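Local coordinates for hypothetical protein (Parabacteroides merdae, PDB 4OO3) that is of unknown function but probably acts as an NAD(P)-dependent oxidoreductase, pairing an NAD-binding Rossmann domain with a putative oxidoreductase C-terminal domain, at residues D289-I294 against T298-V303; I183-V188 against Q228-P233; H222-V227 against L424-T429; S319-K322 against D327-I330. All blocks are in the same frame, centred on the assembly; numbering follows the deposited sequence.

All four contacts belong to the C-terminal domain, and three of them meet in its large mixed sheet. Interactions 1 and 4 are antiparallel hairpins held by backbone hydrogen bonds; strand 183-190, used by interaction 2, runs between them and bonds to both. Interactions 2 and 3 share helix 220-231: the first ties it to the sheet by a salt bridge and one apolar touch, the second sets it against helix 419-439 through aliphatic carbons, without a hydrogen bond across. Interaction 3 is wholly buried and lies nearest the centre of the chain. The hairpins are two-sided, mostly apolar toward the helices, with the charged, partly exposed side chains on the other face.

Interaction 1 of 4, residues D289-I294 against T298-V303; sequences DIVYKI and TAKVSV
Tyr292 and Ala299 face each other as a hydrogen-bonded pair in the antiparallel hairpin of strands 282-294 and 297-306. The bond from Ala299 N to Tyr292 O is short, 2.7 Å, and nearly straight at 171°; Ile290 and Val301 make a second two-bond pair further along. On the buried face the Tyr292 ring folds back over its neighbour, because CG sits between the backbone N and the carbonyl carbon (chi1 62°). Ala299 CB thus lies 3.7 Å above the ring plane, offset toward the rim, a CH-pi contact, while Val301 CG1 lies at the ring edge. Ile290 runs alongside Val301. A leucine here, with no flat ring, would probably leave the Ala299 methyl without its CH-pi partner and open a gap beside Val301.

On the other face Asp289, Val291, Lys293 and Lys300 are partly exposed, though Thr298 and Ser302 are buried. Val291 CG2 presses closely on Lys300 CD at 3.4 Å; only the charged ends are loose, with Asp289 OD2 and Lys300 NZ 5.0 Å apart, short of a salt bridge. Strand 243-255 flanks the hairpin on one side and strand 183-190 on the other, while helices 220-231 and 419-439 pack on the Tyr292 face.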
loop_
_atom_site.group_PDB
_atom_site.type_symbol
_atom_site.label_atom_id
_atom_site.label_comp_id
_atom_site.label_asym_id
_atom_site.label_seq_id
_atom_site.Cartn_x
_atom_site.Cartn_y
_atom_site.Cartn_z
ATOM N N ASP A 289 -14.896 3.917 4.259
ATOM C CA ASP A 289 -15.131 3.399 2.925
ATOM C C ASP A 289 -15.399 4.519 1.931
ATOM O O ASP A 289 -15.690 5.647 2.316
ATOM C CB ASP A 289 -16.246 2.341 2.906
ATOM C CG ASP A 289 -17.586 2.860 3.396
ATOM O OD1 ASP A 289 -17.816 4.085 3.418
ATOM O OD2 ASP A 289 -18.433 2.015 3.743
ATOM N N ILE A 290 -15.259 4.200 0.649
ATOM C CA ILE A 290 -15.419 5.181 -0.418
ATOM C C ILE A 290 -16.178 4.543 -1.565
ATOM O O ILE A 290 -15.845 3.428 -1.983
ATOM C CB ILE A 290 -14.062 5.674 -0.979
ATOM C CG1 ILE A 290 -13.036 5.861 0.147
ATOM C CG2 ILE A 290 -14.260 6.955 -1.794
ATOM C CD1 ILE A 290 -11.656 6.290 -0.320
ATOM N N VAL A 291 -17.205 5.240 -2.047
ATOM C CA VAL A 291 -17.809 4.933 -3.333
ATOM C C VAL A 291 -17.480 6.086 -4.268
ATOM O O VAL A 291 -17.687 7.249 -3.931
ATOM C CB VAL A 291 -19.333 4.730 -3.245
ATOM C CG1 VAL A 291 -19.918 4.454 -4.625
ATOM C CG2 VAL A 291 -19.649 3.572 -2.326
ATOM N N TYR A 292 -16.942 5.752 -5.433
ATOM C CA TYR A 292 -16.566 6.750 -6.413
ATOM C C TYR A 292 -16.677 6.191 -7.819
ATOM O O TYR A 292 -16.649 4.973 -8.024
ATOM C CB TYR A 292 -15.139 7.236 -6.160
ATOM C CG TYR A 292 -14.068 6.162 -6.263
ATOM C CD1 TYR A 292 -13.826 5.291 -5.208
ATOM C CD2 TYR A 292 -13.283 6.034 -7.408
ATOM C CE1 TYR A 292 -12.842 4.314 -5.295
ATOM C CE2 TYR A 292 -12.296 5.062 -7.502
ATOM C CZ TYR A 292 -12.079 4.205 -6.443
ATOM O OH TYR A 292 -11.102 3.231 -6.520
ATOM N N LYS A 293 -16.799 7.091 -8.784
ATOM C CA LYS A 293 -16.764 6.712 -10.186
ATOM C C LYS A 293 -15.388 7.025 -10.747
ATOM O O LYS A 293 -14.849 8.111 -10.522
ATOM C CB LYS A 293 -17.856 7.431 -10.972
ATOM C CG LYS A 293 -19.228 6.836 -10.723
ATOM C CD LYS A 293 -20.331 7.560 -11.468
ATOM C CE LYS A 293 -21.604 6.727 -11.447
ATOM N NZ LYS A 293 -22.817 7.535 -11.727
ATOM N N ILE A 294 -14.818 6.047 -11.445
ATOM C CA ILE A 294 -13.557 6.211 -12.145
ATOM C C ILE A 294 -13.810 5.888 -13.616
ATOM O O ILE A 294 -14.085 4.739 -13.968
ATOM C CB ILE A 294 -12.424 5.344 -11.539
ATOM C CG1 ILE A 294 -11.242 5.260 -12.512
ATOM C CG2 ILE A 294 -12.909 3.944 -11.198
ATOM C CD1 ILE A 294 -9.950 4.811 -11.875
ATOM N N THR A 298 -18.380 2.660 -11.343
ATOM C CA THR A 298 -18.548 2.821 -9.906
ATOM C C THR A 298 -17.709 1.783 -9.151
ATOM O O THR A 298 -17.885 0.575 -9.331
ATOM C CB THR A 298 -20.023 2.694 -9.481
ATOM O OG1 THR A 298 -20.808 3.696 -10.140
ATOM C CG2 THR A 298 -20.160 2.870 -7.980
ATOM N N ALA A 299 -16.792 2.273 -8.322
ATOM C CA ALA A 299 -15.964 1.431 -7.481
ATOM C C ALA A 299 -16.307 1.684 -6.020
ATOM O O ALA A 299 -16.748 2.774 -5.660
ATOM C CB ALA A 299 -14.494 1.717 -7.741
ATOM N N LYS A 300 -16.114 0.669 -5.185
ATOM C CA LYS A 300 -16.326 0.794 -3.746
ATOM C C LYS A 300 -15.133 0.183 -3.028
ATOM O O LYS A 300 -14.801 -0.976 -3.258
ATOM C CB LYS A 300 -17.611 0.076 -3.335
ATOM C CG LYS A 300 -17.747 -0.250 -1.843
ATOM C CD LYS A 300 -18.882 0.506 -1.170
ATOM C CE LYS A 300 -19.156 0.009 0.242
ATOM N NZ LYS A 300 -19.600 -1.412 0.266
ATOM N N VAL A 301 -14.490 0.954 -2.157
ATOM C CA VAL A 301 -13.419 0.407 -1.334
ATOM C C VAL A 301 -13.711 0.633 0.137
ATOM O O VAL A 301 -14.307 1.643 0.511
ATOM C CB VAL A 301 -12.036 0.984 -1.690
ATOM C CG1 VAL A 301 -11.730 0.749 -3.160
ATOM C CG2 VAL A 301 -11.949 2.462 -1.347
ATOM N N SER A 302 -13.272 -0.310 0.965
ATOM C CA SER A 302 -13.584 -0.288 2.380
ATOM C C SER A 302 -12.464 -0.915 3.220
ATOM O O SER A 302 -11.849 -1.912 2.822
ATOM C CB SER A 302 -14.901 -1.033 2.606
ATOM O OG SER A 302 -15.171 -1.177 3.981
ATOM N N VAL A 303 -12.213 -0.320 4.387
ATOM C CA VAL A 303 -11.180 -0.794 5.300
ATOM C C VAL A 303 -11.691 -0.737 6.734
ATOM O O VAL A 303 -12.171 0.297 7.182
ATOM C CB VAL A 303 -9.887 0.045 5.204
ATOM C CG1 VAL A 303 -8.861 -0.457 6.211
ATOM C CG2 VAL A 303 -9.305 -0.007 3.793
#

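Interaction 2 of 4, residues I183-V188 against Q228-P233; sequences IVKESV and QWEAFP
Lys185 reaches from its strand to Glu230 near the end of helix 220-231, and the two side chains approach from opposite directions. Their ionic contact is a salt bridge with a hydrogen bond: Lys185 NZ donates to Glu230 OE1 at 2.7 Å, and the oxygen accepts through its syn lone pair, on the side of the other carboxylate oxygen. The lysine runs extended as far as CE and then turns at its last torsion (chi4 -67°), which directs NZ at the carboxylate; Lys185 CE lies 3.3 Å from Glu230 OE1. Glu230 OE2, 3.9 Å from Lys185 NZ, is hydrogen-bonded to the hydroxyl of Thr157 on helix 155-164. The carboxylate is therefore held through both oxygens, which probably limits its rotation, and the buried ammonium has an opposite charge beside it.

The apolar part is one close touch. Ile183 CD1, at the end of an extended chain, meets Ala231 CB at 3.5 Å, so strand and helix come near each other here through methyl groups.

Strand 183-190 lies between strands 297-306 and 316-322 in the mixed sheet. The end of helix 220-231 rests on the sheet face that carries Ile183 and Lys185, with helix 155-164 packed beside both Lys185 and Glu230.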
loop_
_atom_site.group_PDB
_atom_site.type_symbol
_atom_site.label_atom_id
_atom_site.label_comp_id
_atom_site.label_asym_id
_atom_site.label_seq_id
_atom_site.Cartn_x
_atom_site.Cartn_y
_atom_site.Cartn_z
ATOM N N ILE A 183 -17.014 -2.606 -9.140
ATOM C CA ILE A 183 -15.765 -2.997 -8.505
ATOM C C ILE A 183 -15.942 -2.759 -7.011
ATOM O O ILE A 183 -16.413 -1.700 -6.603
ATOM C CB ILE A 183 -14.555 -2.224 -9.079
ATOM C CG1 ILE A 183 -14.457 -2.443 -10.595
ATOM C CG2 ILE A 183 -13.267 -2.679 -8.412
ATOM C CD1 ILE A 183 -13.354 -1.661 -11.281
ATOM N N VAL A 184 -15.604 -3.771 -6.210
ATOM C CA VAL A 184 -15.801 -3.738 -4.762
ATOM C C VAL A 184 -14.599 -4.391 -4.081
ATOM O O VAL A 184 -14.271 -5.521 -4.410
ATOM C CB VAL A 184 -17.080 -4.505 -4.361
ATOM C CG1 VAL A 184 -17.240 -4.533 -2.847
ATOM C CG2 VAL A 184 -18.316 -3.884 -5.012
ATOM N N LYS A 185 -13.950 -3.678 -3.149
ATOM C CA LYS A 185 -12.823 -4.216 -2.351
ATOM C C LYS A 185 -12.967 -3.881 -0.868
ATOM O O LYS A 185 -13.046 -2.712 -0.486
ATOM C CB LYS A 185 -11.485 -3.676 -2.849
ATOM C CG LYS A 185 -11.186 -4.097 -4.271
ATOM C CD LYS A 185 -9.832 -3.613 -4.758
ATOM C CE LYS A 185 -9.668 -3.934 -6.235
ATOM N NZ LYS A 185 -9.579 -5.397 -6.492
ATOM N N GLU A 186 -13.001 -4.915 -0.039
ATOM C CA GLU A 186 -13.258 -4.751 1.385
ATOM C C GLU A 186 -12.205 -5.517 2.175
ATOM O O GLU A 186 -12.015 -6.712 1.958
ATOM C CB GLU A 186 -14.658 -5.259 1.723
ATOM C CG GLU A 186 -15.775 -4.450 1.072
ATOM C CD GLU A 186 -17.146 -5.089 1.226
ATOM O OE1 GLU A 186 -17.282 -6.309 0.962
ATOM O OE2 GLU A 186 -18.096 -4.361 1.594
ATOM N N SER A 187 -11.515 -4.820 3.074
ATOM C CA SER A 187 -10.469 -5.425 3.890
ATOM C C SER A 187 -10.775 -5.237 5.362
ATOM O O SER A 187 -11.290 -4.196 5.765
ATOM C CB SER A 187 -9.111 -4.797 3.578
ATOM O OG SER A 187 -8.847 -4.826 2.196
ATOM N N VAL A 188 -10.460 -6.260 6.152
ATOM C CA VAL A 188 -10.485 -6.173 7.606
ATOM C C VAL A 188 -9.076 -6.487 8.104
ATOM O O VAL A 188 -8.591 -7.611 7.934
ATOM C CB VAL A 188 -11.482 -7.168 8.219
ATOM C CG1 VAL A 188 -11.553 -6.997 9.731
ATOM C CG2 VAL A 188 -12.858 -6.996 7.589
ATOM N N GLN A 228 -7.460 1.062 -10.070
ATOM C CA GLN A 228 -6.775 1.668 -11.224
ATOM C C GLN A 228 -5.908 0.652 -11.975
ATOM O O GLN A 228 -5.995 0.513 -13.191
ATOM C CB GLN A 228 -5.880 2.831 -10.770
ATOM C CG GLN A 228 -6.631 4.007 -10.158
ATOM C CD GLN A 228 -5.720 5.143 -9.709
ATOM O OE1 GLN A 228 -4.482 5.011 -9.655
ATOM N NE2 GLN A 228 -6.332 6.271 -9.375
ATOM N N TRP A 229 -5.072 -0.055 -11.226
ATOM C CA TRP A 229 -4.048 -0.915 -11.801
ATOM C C TRP A 229 -4.617 -2.211 -12.409
ATOM O O TRP A 229 -4.185 -2.650 -13.482
ATOM C CB TRP A 229 -3.005 -1.219 -10.724
ATOM C CG TRP A 229 -1.768 -1.836 -11.227
ATOM C CD1 TRP A 229 -0.713 -1.206 -11.832
ATOM C CD2 TRP A 229 -1.433 -3.214 -11.169
ATOM N NE1 TRP A 229 0.258 -2.118 -12.155
ATOM C CE2 TRP A 229 -0.162 -3.362 -11.763
ATOM C CE3 TRP A 229 -2.086 -4.347 -10.677
ATOM C CZ2 TRP A 229 0.463 -4.594 -11.875
ATOM C CZ3 TRP A 229 -1.462 -5.569 -10.791
ATOM C CH2 TRP A 229 -0.200 -5.683 -11.384
ATOM N N GLU A 230 -5.586 -2.818 -11.734
ATOM C CA GLU A 230 -6.225 -4.031 -12.250
ATOM C C GLU A 230 -7.240 -3.746 -13.358
ATOM O O GLU A 230 -7.270 -4.439 -14.369
ATOM C CB GLU A 230 -6.937 -4.779 -11.131
ATOM C CG GLU A 230 -6.019 -5.378 -10.083
ATOM C CD GLU A 230 -6.772 -5.794 -8.835
ATOM O OE1 GLU A 230 -7.920 -5.353 -8.647
ATOM O OE2 GLU A 230 -6.219 -6.555 -8.027
ATOM N N ALA A 231 -8.075 -2.733 -13.153
ATOM C CA ALA A 231 -9.258 -2.524 -13.988
ATOM C C ALA A 231 -9.031 -1.541 -15.126
ATOM O O ALA A 231 -9.821 -1.501 -16.071
ATOM C CB ALA A 231 -10.429 -2.075 -13.130
ATOM N N PHE A 232 -7.959 -0.754 -15.044
ATOM C CA PHE A 232 -7.587 0.174 -16.118
ATOM C C PHE A 232 -6.083 0.095 -16.403
ATOM O O PHE A 232 -5.380 1.109 -16.332
ATOM C CB PHE A 232 -7.994 1.609 -15.749
ATOM C CG PHE A 232 -9.445 1.753 -15.373
ATOM C CD1 PHE A 232 -9.871 1.463 -14.088
ATOM C CD2 PHE A 232 -10.379 2.170 -16.309
ATOM C CE1 PHE A 232 -11.206 1.583 -13.738
ATOM C CE2 PHE A 232 -11.712 2.299 -15.970
ATOM C CZ PHE A 232 -12.128 2.005 -14.683
ATOM N N PRO A 233 -5.587 -1.109 -16.764
ATOM C CA PRO A 233 -4.140 -1.316 -16.850
ATOM C C PRO A 233 -3.435 -0.286 -17.732
ATOM O O PRO A 233 -3.822 -0.082 -18.874
ATOM C CB PRO A 233 -4.004 -2.722 -17.456
ATOM C CG PRO A 233 -5.339 -3.366 -17.301
ATOM C CD PRO A 233 -6.342 -2.257 -17.297
#

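Interaction 3 of 4, residues H222-V227 against L424-T429; sequences HLVDLV and LAKYYT
Two helices of the C-terminal domain, 220-231 and 419-439, pack against each other here, their axes 9.3 Å apart at closest and inclined at 130° between N-to-C directions. Val224 is the centre of the contact. Its CG1 branch, placed anti to the backbone N (chi1 164°), lies 3.6 Å from Lys426 CG and also meets Thr429 CB, while Val224 CG2 approaches Thr429 CG2 at 4.1 Å. The valine thus fits between two residues that lie one turn apart on the partner helix. Thr429 turns its methyl to this contact while its hydroxyl is engaged within its own helix: Thr429 OG1 donates to Ala425 O at 2.7 Å, and that carbonyl also accepts from Thr429 N, on the opposite face of its plane.

Lys426 crosses Asp225 with its aliphatic part, CE lying 3.9 Å from Asp225 OD1. Lys426 NZ is 4.4 Å from that oxygen, too far for a salt bridge; the ammonium pairs with Asp147, and Asp225 OD1 with Arg152. Replacing Lys426 by alanine would probably leave Asp147 without its ionic mate and open a gap against Val224.

Tyr292 of strand 282-294 touches Val224 and Thr429, so the sheet lies beneath both helices, while helix 125-140 packs against Tyr427 and Tyr428 of helix 419-439.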
loop_
_atom_site.group_PDB
_atom_site.type_symbol
_atom_site.label_atom_id
_atom_site.label_comp_id
_atom_site.label_asym_id
_atom_site.label_seq_id
_atom_site.Cartn_x
_atom_site.Cartn_y
_atom_site.Cartn_z
ATOM N N HIS A 222 -3.846 1.505 -1.023
ATOM C CA HIS A 222 -3.653 0.229 -1.723
ATOM C C HIS A 222 -4.865 -0.159 -2.571
ATOM O O HIS A 222 -4.709 -0.617 -3.706
ATOM C CB HIS A 222 -3.402 -0.912 -0.739
ATOM C CG HIS A 222 -2.115 -0.810 0.012
ATOM N ND1 HIS A 222 -0.905 -0.574 -0.604
ATOM C CD2 HIS A 222 -1.845 -0.942 1.332
ATOM C CE1 HIS A 222 0.055 -0.553 0.305
ATOM N NE2 HIS A 222 -0.491 -0.773 1.489
ATOM N N LEU A 223 -6.069 -0.008 -2.014
ATOM C CA LEU A 223 -7.271 -0.510 -2.686
ATOM C C LEU A 223 -7.605 0.357 -3.888
ATOM O O LEU A 223 -7.904 -0.158 -4.960
ATOM C CB LEU A 223 -8.460 -0.611 -1.721
ATOM C CG LEU A 223 -8.248 -1.499 -0.491
ATOM C CD1 LEU A 223 -9.520 -1.570 0.340
ATOM C CD2 LEU A 223 -7.789 -2.901 -0.883
ATOM N N VAL A 224 -7.507 1.669 -3.712
ATOM C CA VAL A 224 -7.734 2.617 -4.795
ATOM C C VAL A 224 -6.732 2.387 -5.927
ATOM O O VAL A 224 -7.107 2.415 -7.108
ATOM C CB VAL A 224 -7.677 4.075 -4.280
ATOM C CG1 VAL A 224 -7.519 5.071 -5.424
ATOM C CG2 VAL A 224 -8.933 4.390 -3.484
ATOM N N ASP A 225 -5.472 2.150 -5.560
ATOM C CA ASP A 225 -4.424 1.830 -6.523
ATOM C C ASP A 225 -4.739 0.548 -7.270
ATOM O O ASP A 225 -4.524 0.472 -8.469
ATOM C CB ASP A 225 -3.065 1.676 -5.840
ATOM C CG ASP A 225 -1.934 1.423 -6.840
ATOM O OD1 ASP A 225 -1.645 2.335 -7.639
ATOM O OD2 ASP A 225 -1.341 0.317 -6.831
ATOM N N LEU A 226 -5.247 -0.460 -6.566
ATOM C CA LEU A 226 -5.594 -1.711 -7.227
ATOM C C LEU A 226 -6.709 -1.529 -8.254
ATOM O O LEU A 226 -6.613 -2.095 -9.342
ATOM C CB LEU A 226 -5.977 -2.809 -6.231
ATOM C CG LEU A 226 -4.839 -3.502 -5.496
ATOM C CD1 LEU A 226 -5.389 -4.709 -4.756
ATOM C CD2 LEU A 226 -3.714 -3.919 -6.432
ATOM N N VAL A 227 -7.754 -0.752 -7.940
ATOM C CA VAL A 227 -8.846 -0.607 -8.920
ATOM C C VAL A 227 -8.329 0.065 -10.202
ATOM O O VAL A 227 -8.683 -0.364 -11.288
ATOM C CB VAL A 227 -10.214 -0.041 -8.382
ATOM C CG1 VAL A 227 -10.241 0.148 -6.876
ATOM C CG2 VAL A 227 -10.686 1.198 -9.135
ATOM N N LEU A 424 -1.292 10.615 -8.216
ATOM C CA LEU A 424 -2.114 11.785 -7.922
ATOM C C LEU A 424 -3.614 11.485 -7.946
ATOM O O LEU A 424 -4.337 11.920 -7.059
ATOM C CB LEU A 424 -1.795 12.922 -8.886
ATOM C CG LEU A 424 -0.472 13.644 -8.642
ATOM C CD1 LEU A 424 -0.247 14.663 -9.749
ATOM C CD2 LEU A 424 -0.467 14.311 -7.272
ATOM N N ALA A 425 -4.087 10.739 -8.944
ATOM C CA ALA A 425 -5.511 10.375 -8.999
ATOM C C ALA A 425 -5.910 9.567 -7.774
ATOM O O ALA A 425 -6.996 9.751 -7.223
ATOM C CB ALA A 425 -5.832 9.605 -10.272
ATOM N N LYS A 426 -5.003 8.695 -7.348
ATOM C CA LYS A 426 -5.206 7.843 -6.196
ATOM C C LYS A 426 -5.392 8.687 -4.946
ATOM O O LYS A 426 -6.374 8.518 -4.217
ATOM C CB LYS A 426 -3.983 6.945 -6.029
ATOM C CG LYS A 426 -4.080 5.893 -4.947
ATOM C CD LYS A 426 -2.741 5.661 -4.258
ATOM C CE LYS A 426 -1.614 5.383 -5.228
ATOM N NZ LYS A 426 -0.291 5.264 -4.582
ATOM N N TYR A 427 -4.434 9.580 -4.700
ATOM C CA TYR A 427 -4.458 10.438 -3.518
ATOM C C TYR A 427 -5.565 11.489 -3.578
ATOM O O TYR A 427 -6.101 11.882 -2.536
ATOM C CB TYR A 427 -3.086 11.092 -3.277
ATOM C CG TYR A 427 -2.070 10.113 -2.762
ATOM C CD1 TYR A 427 -2.223 9.536 -1.511
ATOM C CD2 TYR A 427 -0.965 9.746 -3.527
ATOM C CE1 TYR A 427 -1.313 8.614 -1.037
ATOM C CE2 TYR A 427 -0.047 8.831 -3.060
ATOM C CZ TYR A 427 -0.231 8.267 -1.812
ATOM O OH TYR A 427 0.674 7.364 -1.321
ATOM N N TYR A 428 -5.920 11.937 -4.780
ATOM C CA TYR A 428 -7.098 12.791 -4.934
ATOM C C TYR A 428 -8.333 12.051 -4.432
ATOM O O TYR A 428 -9.143 12.609 -3.688
ATOM C CB TYR A 428 -7.313 13.211 -6.391
ATOM C CG TYR A 428 -8.608 13.974 -6.592
ATOM C CD1 TYR A 428 -8.699 15.322 -6.270
ATOM C CD2 TYR A 428 -9.742 13.341 -7.077
ATOM C CE1 TYR A 428 -9.881 16.026 -6.441
ATOM C CE2 TYR A 428 -10.932 14.036 -7.253
ATOM C CZ TYR A 428 -10.995 15.377 -6.931
ATOM O OH TYR A 428 -12.179 16.063 -7.098
ATOM N N THR A 429 -8.468 10.789 -4.838
ATOM C CA THR A 429 -9.600 9.965 -4.421
ATOM C C THR A 429 -9.676 9.846 -2.892
ATOM O O THR A 429 -10.724 10.113 -2.302
ATOM C CB THR A 429 -9.559 8.562 -5.075
ATOM O OG1 THR A 429 -9.375 8.692 -6.496
ATOM C CG2 THR A 429 -10.851 7.805 -4.817
#

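Interaction 4 of 4, residues S319-K322 against D327-I330; sequences SVMK and DLVI
Asp327 and Lys322 both place CG anti to the carbonyl carbon (chi1 -63° and -61°), and their side chains run side by side from a non-hydrogen-bonded pair of the hairpin formed by strands 316-322 and 326-332. Asp327 OD1 therefore lies along the aliphatic stem of the lysine, 3.2 Å from Lys322 CG, while Lys322 NZ is carried 6.0 Å from that oxygen. On the other face, Ser319 OG stands between the backbone N and the carbonyl carbon (chi1 67°) and rests against Ile330 CG1. Selenomethionine Met321 starts from the same kind of position and crosses Leu328, with Met321 CG 3.9 Å from Leu328 CB.

Backbone bonds join Ser319 to Ile330 and Met321 to Leu328, two for each pair. The bond from Leu328 N to Met321 O is 3.0 Å long, whereas that from Ser319 N to Ile330 O stretches to 3.2 Å. Between these pairs Val320 CG1 lies 4.1 Å from Val329 CG2, the two valines pointing the same way.

Helices 155-164 and 167-170 pack on the face of Met321, and strands 183-190 and 341-346 flank the hairpin. Main-chain bonding thus sets the register, and the side chains add apolar pairs and polar atoms resting on aliphatic carbons. Lys322 NZ has only weak ties to Pro181 O and Glu180, and its charge probably pairs little with distant Asp327.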
loop_
_atom_site.group_PDB
_atom_site.type_symbol
_atom_site.label_atom_id
_atom_site.label_comp_id
_atom_site.label_asym_id
_atom_site.label_seq_id
_atom_site.Cartn_x
_atom_site.Cartn_y
_atom_site.Cartn_z
ATOM N N SER A 319 -13.300 -9.225 -2.716
ATOM C CA SER A 319 -13.425 -8.286 -3.821
ATOM C C SER A 319 -14.136 -8.892 -5.018
ATOM O O SER A 319 -14.106 -10.114 -5.234
ATOM C CB SER A 319 -12.054 -7.766 -4.250
ATOM O OG SER A 319 -11.269 -8.793 -4.824
ATOM N N VAL A 320 -14.770 -8.019 -5.792
ATOM C CA VAL A 320 -15.416 -8.400 -7.038
ATOM C C VAL A 320 -15.082 -7.357 -8.089
ATOM O O VAL A 320 -15.050 -6.163 -7.794
ATOM C CB VAL A 320 -16.949 -8.433 -6.909
ATOM C CG1 VAL A 320 -17.565 -9.163 -8.093
ATOM C CG2 VAL A 320 -17.365 -9.088 -5.608
HETATM N N MSE A 321 -14.834 -7.810 -9.311
HETATM C CA MSE A 321 -14.801 -6.904 -10.459
HETATM C C MSE A 321 -15.665 -7.547 -11.507
HETATM O O MSE A 321 -15.432 -8.683 -11.918
HETATM C CB MSE A 321 -13.395 -6.510 -10.914
HETATM C CG MSE A 321 -12.402 -7.634 -11.139
HETATM SE SE MSE A 321 -10.655 -6.827 -11.611
HETATM C CE MSE A 321 -11.107 -6.153 -13.399
ATOM N N LYS A 322 -16.694 -6.813 -11.923
ATOM C CA LYS A 322 -17.776 -7.372 -12.715
ATOM C C LYS A 322 -17.582 -7.063 -14.184
ATOM O O LYS A 322 -17.523 -5.903 -14.577
ATOM C CB LYS A 322 -19.124 -6.833 -12.219
ATOM C CG LYS A 322 -19.411 -7.210 -10.772
ATOM C CD LYS A 322 -20.893 -7.202 -10.446
ATOM C CE LYS A 322 -21.446 -5.792 -10.483
ATOM N NZ LYS A 322 -22.633 -5.615 -9.599
ATOM N N ASP A 327 -17.778 -12.354 -13.359
ATOM C CA ASP A 327 -17.221 -11.722 -12.168
ATOM C C ASP A 327 -15.920 -12.424 -11.780
ATOM O O ASP A 327 -15.871 -13.655 -11.700
ATOM C CB ASP A 327 -18.194 -11.823 -10.986
ATOM C CG ASP A 327 -19.499 -11.085 -11.224
ATOM O OD1 ASP A 327 -19.537 -10.175 -12.074
ATOM O OD2 ASP A 327 -20.500 -11.421 -10.552
ATOM N N LEU A 328 -14.874 -11.637 -11.544
ATOM C CA LEU A 328 -13.630 -12.146 -10.959
ATOM C C LEU A 328 -13.648 -11.832 -9.466
ATOM O O LEU A 328 -13.786 -10.677 -9.075
ATOM C CB LEU A 328 -12.415 -11.497 -11.614
ATOM C CG LEU A 328 -12.332 -11.647 -13.126
ATOM C CD1 LEU A 328 -11.162 -10.833 -13.659
ATOM C CD2 LEU A 328 -12.208 -13.111 -13.514
ATOM N N VAL A 329 -13.495 -12.862 -8.644
ATOM C CA VAL A 329 -13.782 -12.763 -7.213
ATOM C C VAL A 329 -12.600 -13.261 -6.396
ATOM O O VAL A 329 -12.094 -14.356 -6.638
ATOM C CB VAL A 329 -15.038 -13.597 -6.849
ATOM C CG1 VAL A 329 -15.274 -13.630 -5.337
ATOM C CG2 VAL A 329 -16.260 -13.051 -7.572
ATOM N N ILE A 330 -12.168 -12.447 -5.436
ATOM C CA ILE A 330 -11.197 -12.867 -4.440
ATOM C C ILE A 330 -11.946 -13.164 -3.153
ATOM O O ILE A 330 -12.766 -12.359 -2.713
ATOM C CB ILE A 330 -10.171 -11.775 -4.106
ATOM C CG1 ILE A 330 -9.432 -11.298 -5.359
ATOM C CG2 ILE A 330 -9.180 -12.282 -3.068
ATOM C CD1 ILE A 330 -8.508 -12.328 -5.958
#